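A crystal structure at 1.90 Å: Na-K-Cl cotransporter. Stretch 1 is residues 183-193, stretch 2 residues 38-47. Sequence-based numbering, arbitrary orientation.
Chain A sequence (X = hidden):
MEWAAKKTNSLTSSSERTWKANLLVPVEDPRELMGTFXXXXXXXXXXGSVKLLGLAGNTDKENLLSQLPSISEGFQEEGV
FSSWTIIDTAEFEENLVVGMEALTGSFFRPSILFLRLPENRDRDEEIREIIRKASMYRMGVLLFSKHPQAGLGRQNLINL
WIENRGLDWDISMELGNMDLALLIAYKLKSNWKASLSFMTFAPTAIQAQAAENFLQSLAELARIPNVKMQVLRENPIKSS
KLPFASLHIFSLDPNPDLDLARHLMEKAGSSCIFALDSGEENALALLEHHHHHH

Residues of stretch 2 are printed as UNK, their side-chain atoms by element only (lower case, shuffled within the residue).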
ATOM      1  N   LEU A 183      -4.187  -5.652 -21.615  1.00 40.80           N
ATOM      2  CA  LEU A 183      -2.831  -5.103 -21.571  1.00 33.83           C
ATOM      3  C   LEU A 183      -2.388  -4.801 -20.147  1.00 33.62           C
ATOM      4  O   LEU A 183      -1.246  -5.069 -19.775  1.00 35.10           O
ATOM      5  CB  LEU A 183      -2.734  -3.845 -22.443  1.00 32.79           C
ATOM      6  CG  LEU A 183      -2.787  -4.126 -23.944  1.00 36.97           C
ATOM      7  CD1 LEU A 183      -3.215  -2.888 -24.710  1.00 37.88           C
ATOM      8  CD2 LEU A 183      -1.435  -4.651 -24.449  1.00 38.91           C
ATOM      9  N   ILE A 184      -3.299  -4.250 -19.350  1.00 31.41           N
ATOM     10  CA  ILE A 184      -3.013  -3.982 -17.955  1.00 32.89           C
ATOM     11  C   ILE A 184      -2.804  -5.285 -17.167  1.00 35.75           C
ATOM     12  O   ILE A 184      -1.912  -5.371 -16.320  1.00 31.95           O
ATOM     13  CB  ILE A 184      -4.133  -3.144 -17.310  1.00 36.38           C
ATOM     14  CG1 ILE A 184      -4.124  -1.708 -17.867  1.00 42.17           C
ATOM     15  CG2 ILE A 184      -3.966  -3.111 -15.798  1.00 39.41           C
ATOM     16  CD1 ILE A 184      -2.950  -0.861 -17.409  1.00 48.31           C
ATOM     17  N   ALA A 185      -3.621  -6.304 -17.460  1.00 37.18           N
ATOM     18  CA  ALA A 185      -3.463  -7.610 -16.825  1.00 34.09           C
ATOM     19  C   ALA A 185      -2.068  -8.174 -17.092  1.00 30.45           C
ATOM     20  O   ALA A 185      -1.377  -8.620 -16.182  1.00 31.61           O
ATOM     21  CB  ALA A 185      -4.561  -8.600 -17.326  1.00 30.45           C
ATOM     22  N   TYR A 186      -1.646  -8.125 -18.348  1.00 32.90           N
ATOM     23  CA  TYR A 186      -0.336  -8.642 -18.723  1.00 34.41           C
ATOM     24  C   TYR A 186       0.807  -7.828 -18.106  1.00 39.58           C
ATOM     25  O   TYR A 186       1.813  -8.375 -17.647  1.00 30.25           O
ATOM     26  CB  TYR A 186      -0.176  -8.607 -20.242  1.00 43.21           C
ATOM     27  CG  TYR A 186       1.176  -9.107 -20.677  1.00 59.65           C
ATOM     28  CD1 TYR A 186       1.408 -10.466 -20.843  1.00 65.75           C
ATOM     29  CD2 TYR A 186       2.232  -8.225 -20.887  1.00 63.23           C
ATOM     30  CE1 TYR A 186       2.653 -10.934 -21.226  1.00 78.02           C
ATOM     31  CE2 TYR A 186       3.478  -8.682 -21.267  1.00 69.04           C
ATOM     32  CZ  TYR A 186       3.684 -10.037 -21.436  1.00 79.97           C
ATOM     33  OH  TYR A 186       4.926 -10.497 -21.818  1.00 90.55           O
ATOM     34  N   LYS A 187       0.670  -6.509 -18.150  1.00 35.41           N
ATOM     35  CA  LYS A 187       1.693  -5.624 -17.578  1.00 35.55           C
ATOM     36  C   LYS A 187       1.879  -5.876 -16.068  1.00 31.22           C
ATOM     37  O   LYS A 187       3.009  -6.026 -15.581  1.00 30.63           O
ATOM     38  CB  LYS A 187       1.299  -4.167 -17.853  1.00 35.84           C
ATOM     39  CG  LYS A 187       2.189  -3.096 -17.179  1.00 38.06           C
ATOM     40  CD  LYS A 187       3.649  -3.271 -17.559  1.00 40.07           C
ATOM     41  CE  LYS A 187       3.909  -2.895 -19.008  1.00 50.32           C
ATOM     42  NZ  LYS A 187       5.356  -3.055 -19.353  1.00 52.30           N
ATOM     43  N   LEU A 188       0.774  -5.941 -15.325  1.00 29.37           N
ATOM     44  CA  LEU A 188       0.863  -6.145 -13.885  1.00 29.28           C
ATOM     45  C   LEU A 188       1.279  -7.573 -13.567  1.00 33.93           C
ATOM     46  O   LEU A 188       2.064  -7.815 -12.651  1.00 30.79           O
ATOM     47  CB  LEU A 188      -0.458  -5.787 -13.189  1.00 29.48           C
ATOM     48  CG  LEU A 188      -0.825  -4.310 -13.245  1.00 30.23           C
ATOM     49  CD1 LEU A 188      -2.177  -4.053 -12.609  1.00 30.72           C
ATOM     50  CD2 LEU A 188       0.279  -3.438 -12.571  1.00 33.31           C
ATOM     51  N   LYS A 189       0.793  -8.529 -14.346  1.00 33.29           N
ATOM     52  CA  LYS A 189       1.307  -9.892 -14.154  1.00 32.34           C
ATOM     53  C   LYS A 189       2.828  -9.846 -14.200  1.00 37.12           C
ATOM     54  O   LYS A 189       3.516 -10.432 -13.371  1.00 36.75           O
ATOM     55  CB  LYS A 189       0.803 -10.842 -15.241  1.00 32.38           C
ATOM     56  CG  LYS A 189       1.449 -12.239 -15.183  1.00 35.27           C
ATOM     57  CD  LYS A 189       1.007 -13.113 -16.348  1.00 47.16           C
ATOM     58  CE  LYS A 189       1.947 -14.292 -16.557  1.00 49.99           C
ATOM     59  NZ  LYS A 189       2.160 -15.111 -15.331  1.00 46.30           N
ATOM     60  N   SER A 190       3.354  -9.138 -15.194  1.00 34.16           N
ATOM     61  CA  SER A 190       4.786  -9.150 -15.415  1.00 34.39           C
ATOM     62  C   SER A 190       5.539  -8.339 -14.340  1.00 31.95           C
ATOM     63  O   SER A 190       6.535  -8.803 -13.787  1.00 33.77           O
ATOM     64  CB  SER A 190       5.088  -8.643 -16.839  1.00 47.66           C
ATOM     65  OG  SER A 190       6.392  -8.119 -16.937  1.00 55.36           O
ATOM     66  N   ASN A 191       5.057  -7.140 -14.023  1.00 34.04           N
ATOM     67  CA  ASN A 191       5.752  -6.300 -13.042  1.00 33.22           C
ATOM     68  C   ASN A 191       5.630  -6.782 -11.579  1.00 39.58           C
ATOM     69  O   ASN A 191       6.563  -6.626 -10.803  1.00 38.37           O
ATOM     70  CB  ASN A 191       5.349  -4.832 -13.197  1.00 35.46           C
ATOM     71  CG  ASN A 191       6.015  -4.184 -14.397  1.00 37.16           C
ATOM     72  OD1 ASN A 191       7.032  -4.676 -14.878  1.00 36.96           O
ATOM     73  ND2 ASN A 191       5.434  -3.102 -14.900  1.00 32.28           N
ATOM     74  N   TRP A 192       4.493  -7.379 -11.223  1.00 31.27           N
ATOM     75  CA  TRP A 192       4.300  -7.957  -9.883  1.00 30.76           C
ATOM     76  C   TRP A 192       4.833  -9.383  -9.778  1.00 37.39           C
ATOM     77  O   TRP A 192       5.000  -9.910  -8.667  1.00 34.49           O
ATOM     78  CB  TRP A 192       2.812  -7.997  -9.514  1.00 30.68           C
ATOM     79  CG  TRP A 192       2.182  -6.666  -9.270  1.00 34.88           C
ATOM     80  CD1 TRP A 192       2.800  -5.431  -9.273  1.00 38.27           C
ATOM     81  CD2 TRP A 192       0.806  -6.426  -8.953  1.00 34.76           C
ATOM     82  NE1 TRP A 192       1.877  -4.445  -8.989  1.00 32.27           N
ATOM     83  CE2 TRP A 192       0.651  -5.028  -8.783  1.00 34.67           C
ATOM     84  CE3 TRP A 192      -0.309  -7.255  -8.797  1.00 31.87           C
ATOM     85  CZ2 TRP A 192      -0.578  -4.448  -8.475  1.00 33.93           C
ATOM     86  CZ3 TRP A 192      -1.534  -6.678  -8.497  1.00 35.36           C
ATOM     87  CH2 TRP A 192      -1.655  -5.282  -8.328  1.00 31.82           C
ATOM     88  N   LYS A 193       5.075 -10.017 -10.926  1.00 34.80           N
ATOM     89  CA  LYS A 193       5.371 -11.451 -10.957  1.00 36.10           C
ATOM     90  C   LYS A 193       4.271 -12.199 -10.215  1.00 37.32           C
ATOM     91  O   LYS A 193       4.536 -13.069  -9.389  1.00 40.31           O
ATOM     92  CB  LYS A 193       6.739 -11.751 -10.349  1.00 42.77           C
ATOM     93  CG  LYS A 193       7.886 -11.164 -11.159  1.00 54.66           C
ATOM     94  CD  LYS A 193       9.240 -11.626 -10.655  1.00 67.09           C
ATOM     95  CE  LYS A 193      10.355 -11.129 -11.568  1.00 75.53           C
ATOM     96  NZ  LYS A 193      11.703 -11.574 -11.117  1.00 83.28           N
ATOM     97  N   UNK A  38       3.600   3.699  -6.552  1.00 30.29           N
ATOM     98  CA  UNK A  38       4.176   2.416  -6.965  1.00 31.74           C
ATOM     99  C   UNK A  38       3.297   1.701  -7.983  1.00 29.52           C
ATOM    100  O   UNK A  38       3.783   1.013  -8.880  1.00 32.44           O
ATOM    101  c   UNK A  38       5.707   1.914  -4.999  1.00 48.21           C
ATOM    102  o   UNK A  38       5.879   1.455  -3.851  1.00 54.49           O
ATOM    103  c   UNK A  38       4.452   1.512  -5.754  1.00 33.27           C
ATOM    104  o   UNK A  38       6.534   2.682  -5.549  1.00 45.67           O
ATOM    105  N   UNK A  39       1.996   1.858  -7.816  1.00 30.58           N
ATOM    106  CA  UNK A  39       1.021   1.231  -8.698  1.00 34.87           C
ATOM    107  C   UNK A  39       1.069   1.909 -10.069  1.00 36.13           C
ATOM    108  O   UNK A  39       1.061   1.241 -11.098  1.00 29.16           O
ATOM    109  c   UNK A  39      -2.607   1.260  -9.242  1.00 38.91           C
ATOM    110  c   UNK A  39      -3.609   0.612  -9.947  1.00 38.28           C
ATOM    111  c   UNK A  39      -1.458   0.597  -8.853  1.00 34.40           C
ATOM    112  c   UNK A  39      -2.315  -1.417  -9.885  1.00 32.76           C
ATOM    113  c   UNK A  39      -3.463  -0.745 -10.269  1.00 29.82           C
ATOM    114  c   UNK A  39      -1.323  -0.750  -9.174  1.00 34.35           C
ATOM    115  c   UNK A  39      -0.377   1.323  -8.074  1.00 30.71           C
ATOM    116  N   UNK A  40       1.132   3.242 -10.091  1.00 32.15           N
ATOM    117  CA  UNK A  40       1.270   3.951 -11.362  1.00 30.60           C
ATOM    118  C   UNK A  40       2.568   3.502 -12.023  1.00 30.63           C
ATOM    119  O   UNK A  40       2.617   3.296 -13.235  1.00 35.33           O
ATOM    120  c   UNK A  40      -0.037   6.066 -10.658  1.00 35.12           C
ATOM    121  c   UNK A  40       0.090   7.523 -10.150  1.00 33.20           C
ATOM    122  c   UNK A  40       1.292   5.485 -11.136  1.00 30.19           C
ATOM    123  c   UNK A  40      -1.080   5.974 -11.756  1.00 35.99           C
ATOM    124  N   UNK A  41       3.624   3.357 -11.229  1.00 26.85           N
ATOM    125  CA  UNK A  41       4.894   2.874 -11.770  1.00 29.22           C
ATOM    126  C   UNK A  41       4.761   1.440 -12.349  1.00 35.57           C
ATOM    127  O   UNK A  41       5.295   1.131 -13.423  1.00 31.27           O
ATOM    128  n   UNK A  41       6.857  -0.488  -7.560  1.00 48.97           N
ATOM    129  c   UNK A  41       7.332   2.497 -11.156  1.00 34.10           C
ATOM    130  c   UNK A  41       8.106   2.019  -9.957  1.00 48.40           C
ATOM    131  n   UNK A  41       7.375   0.929  -9.309  1.00 60.19           N
ATOM    132  c   UNK A  41       7.572   0.528  -8.056  1.00 58.94           C
ATOM    133  c   UNK A  41       5.956   2.907 -10.697  1.00 30.42           C
ATOM    134  n   UNK A  41       8.486   1.134  -7.305  1.00 54.02           N
ATOM    135  N   UNK A  42       4.066   0.570 -11.627  1.00 33.18           N
ATOM    136  CA  UNK A  42       3.885  -0.828 -12.074  1.00 31.42           C
ATOM    137  C   UNK A  42       3.096  -0.900 -13.377  1.00 35.62           C
ATOM    138  O   UNK A  42       3.294  -1.805 -14.177  1.00 39.63           O
ATOM    139  c   UNK A  42       3.177  -1.661 -10.993  1.00 32.02           C
ATOM    140  c   UNK A  42       4.009  -1.814  -9.735  1.00 38.75           C
ATOM    141  o   UNK A  42       3.417  -2.071  -8.672  1.00 41.81           O
ATOM    142  o   UNK A  42       5.252  -1.664  -9.800  1.00 40.63           O
ATOM    143  N   UNK A  43       2.211   0.070 -13.603  1.00 33.17           N
ATOM    144  CA  UNK A  43       1.444   0.108 -14.847  1.00 34.85           C
ATOM    145  C   UNK A  43       2.306   0.575 -16.028  1.00 38.63           C
ATOM    146  O   UNK A  43       2.118   0.131 -17.160  1.00 37.55           O
ATOM    147  c   UNK A  43      -0.381   1.354 -16.079  1.00 32.88           C
ATOM    148  c   UNK A  43      -0.844   0.364 -13.808  1.00 37.13           C
ATOM    149  c   UNK A  43      -1.976   1.334 -13.380  1.00 39.10           C
ATOM    150  c   UNK A  43       0.206   1.019 -14.712  1.00 33.63           C
ATOM    151  N   UNK A  44       3.268   1.448 -15.754  1.00 33.84           N
ATOM    152  CA  UNK A  44       4.005   2.146 -16.814  1.00 30.72           C
ATOM    153  C   UNK A  44       5.437   1.648 -17.062  1.00 36.89           C
ATOM    154  O   UNK A  44       6.018   1.926 -18.112  1.00 43.01           O
ATOM    155  c   UNK A  44       4.046   3.683 -16.541  1.00 38.25           C
ATOM    156  o   UNK A  44       4.545   3.912 -15.220  1.00 32.53           O
ATOM    157  c   UNK A  44       2.655   4.285 -16.645  1.00 34.31           C
ATOM    158  N   UNK A  45       6.017   0.939 -16.099  1.00 35.38           N
ATOM    159  CA  UNK A  45       7.383   0.432 -16.238  1.00 35.76           C
ATOM    160  C   UNK A  45       7.474  -0.752 -17.214  1.00 44.71           C
ATOM    161  O   UNK A  45       6.650  -1.670 -17.161  1.00 42.23           O
ATOM    162  c   UNK A  45       9.319  -0.561 -14.943  1.00 35.21           C
ATOM    163  c   UNK A  45      10.417   0.281 -14.897  1.00 34.24           C
ATOM    164  c   UNK A  45      10.834  -2.436 -15.144  1.00 43.20           C
ATOM    165  c   UNK A  45      11.904  -1.569 -15.091  1.00 47.05           C
ATOM    166  c   UNK A  45       7.924  -0.004 -14.873  1.00 36.86           C
ATOM    167  c   UNK A  45       9.544  -1.933 -15.061  1.00 38.23           C
ATOM    168  c   UNK A  45      11.696  -0.209 -14.972  1.00 49.84           C
ATOM    169  o   UNK A  45      13.198  -2.026 -15.165  1.00 48.87           O
ATOM    170  N   UNK A  46       8.473  -0.738 -18.114  1.00 40.60           N
ATOM    171  CA  UNK A  46       9.461   0.319 -18.320  1.00 39.79           C
ATOM    172  C   UNK A  46       9.101   1.203 -19.514  1.00 39.50           C
ATOM    173  O   UNK A  46       8.374   0.765 -20.415  1.00 42.87           O
ATOM    174  c   UNK A  46      10.263  -1.846 -19.097  1.00 48.83           C
ATOM    175  c   UNK A  46       8.756  -1.896 -18.979  1.00 46.70           C
ATOM    176  c   UNK A  46      10.731  -0.462 -18.681  1.00 43.50           C
ATOM    177  N   UNK A  47       9.620   2.426 -19.504  1.00 40.29           N
ATOM    178  CA  UNK A  47       9.526   3.345 -20.644  1.00 47.66           C
ATOM    179  C   UNK A  47       8.103   3.769 -21.016  1.00 45.85           C
ATOM    180  O   UNK A  47       7.905   4.375 -22.064  1.00 44.54           O
ATOM    181  n   UNK A  47      14.797   4.751 -21.666  1.00 72.38           N
ATOM    182  c   UNK A  47      12.527   3.727 -21.360  1.00 70.81           C
ATOM    183  c   UNK A  47      11.731   2.484 -21.686  1.00 51.67           C
ATOM    184  c   UNK A  47      14.018   3.480 -21.547  1.00 78.33           C
ATOM    185  c   UNK A  47      10.243   2.779 -21.879  1.00 46.08           C
TER
HETATM  186  O   HOH W   1       5.881  -0.779 -20.705  1.00 54.85           O

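Position 38 carries two carbons, the second bearing two oxygens, and touches nothing on stretch 1. That is a carboxylate one carbon from CA, so the residue is Asp38. Its charge suits a partly exposed site beside the guanidinium of position 41, and its backbone O accepts a helical bond from the N of position 42 at 2.8 Å.

Position 39 has one carbon leading to a ring of six carbons with no heteroatom. One ring carbon lies 3.8 Å from both Leu188 CD1 and Trp192 CZ2, the tryptophan atom sitting at the ring's edge. This is Phe39, and the atom is CE1. A flat, wholly apolar group suits this buried site between aliphatic and aromatic neighbours.

Position 40 shows four carbons forked at the second, without contact to stretch 1. The pattern is that of leucine; an apolar side chain suits the buried place of Leu40.

At position 41 three carbons and a nitrogen lead to a carbon carrying two more nitrogens, a guanidinium that makes no contact with stretch 1. Hence Arg41, long enough to serve two carboxylates: its NH1 forms a salt bridge with Asp38 OD1 at 3.0 Å, through charge alone because the oxygen lies well out of the guanidinium plane.

Position 42 again has two carbons, the second with two oxygens. One oxygen lies 2.8 Å from Trp192 NE1, near the plane of the indole, and the CB is 3.7 Å from Leu188 CD2. This is Asp42. Its OD2 accepts the indole N-H, while OD1 receives Arg41 NH2 at 3.0 Å in a salt bridge, so the buried carboxylate is paired on both oxygens.

Position 43 has four carbons, forked at the first, one arm two carbons long. The short arm lies 3.6 Å from Ile184 CD1, and the first carbon of the long arm 4.2 Å from Leu188 CD2. This is Ile43. Although its CA-to-CB bond points away from stretch 1, branching at CB brings apolar bulk close to the backbone.

Position 44 bears one carbon carrying an oxygen and a carbon, without contact to stretch 1: Thr44. The CA-to-CB bond points away from stretch 1, and OG1 donates to Leu40 O at 2.8 Å, satisfying a buried hydroxyl within its own helix.

At position 45 one carbon precedes a six-carbon ring bearing an oxygen; a ring carbon lies 3.7 Å from Asn191 OD1, at the ring's edge. Tyr45 suits an exposed site, its large ring covering Asn191. Here helical geometry ends.

Position 46 has three carbons closed onto the backbone N, one 3.6 Å from Lys187 NZ. This is Pro46, suited to the cis peptide bond before it.

Position 47, four carbons in a row ending in nitrogen, is out of reach: Lys47, its charged amine suiting exposure.

The helices cross at 108°. Ile184, Leu188 and Trp192 pack against Phe39 and Ile43, while Asn191 ND2 donates to Asp42 O at 2.6 Å and Tyr45 O at 2.9 Å. Lys187 NZ shares Tyr45 O, also at 2.9 Å, and a water links that amine to Pro46 O.

Stretch 2 38-47: DFLRDITYPK
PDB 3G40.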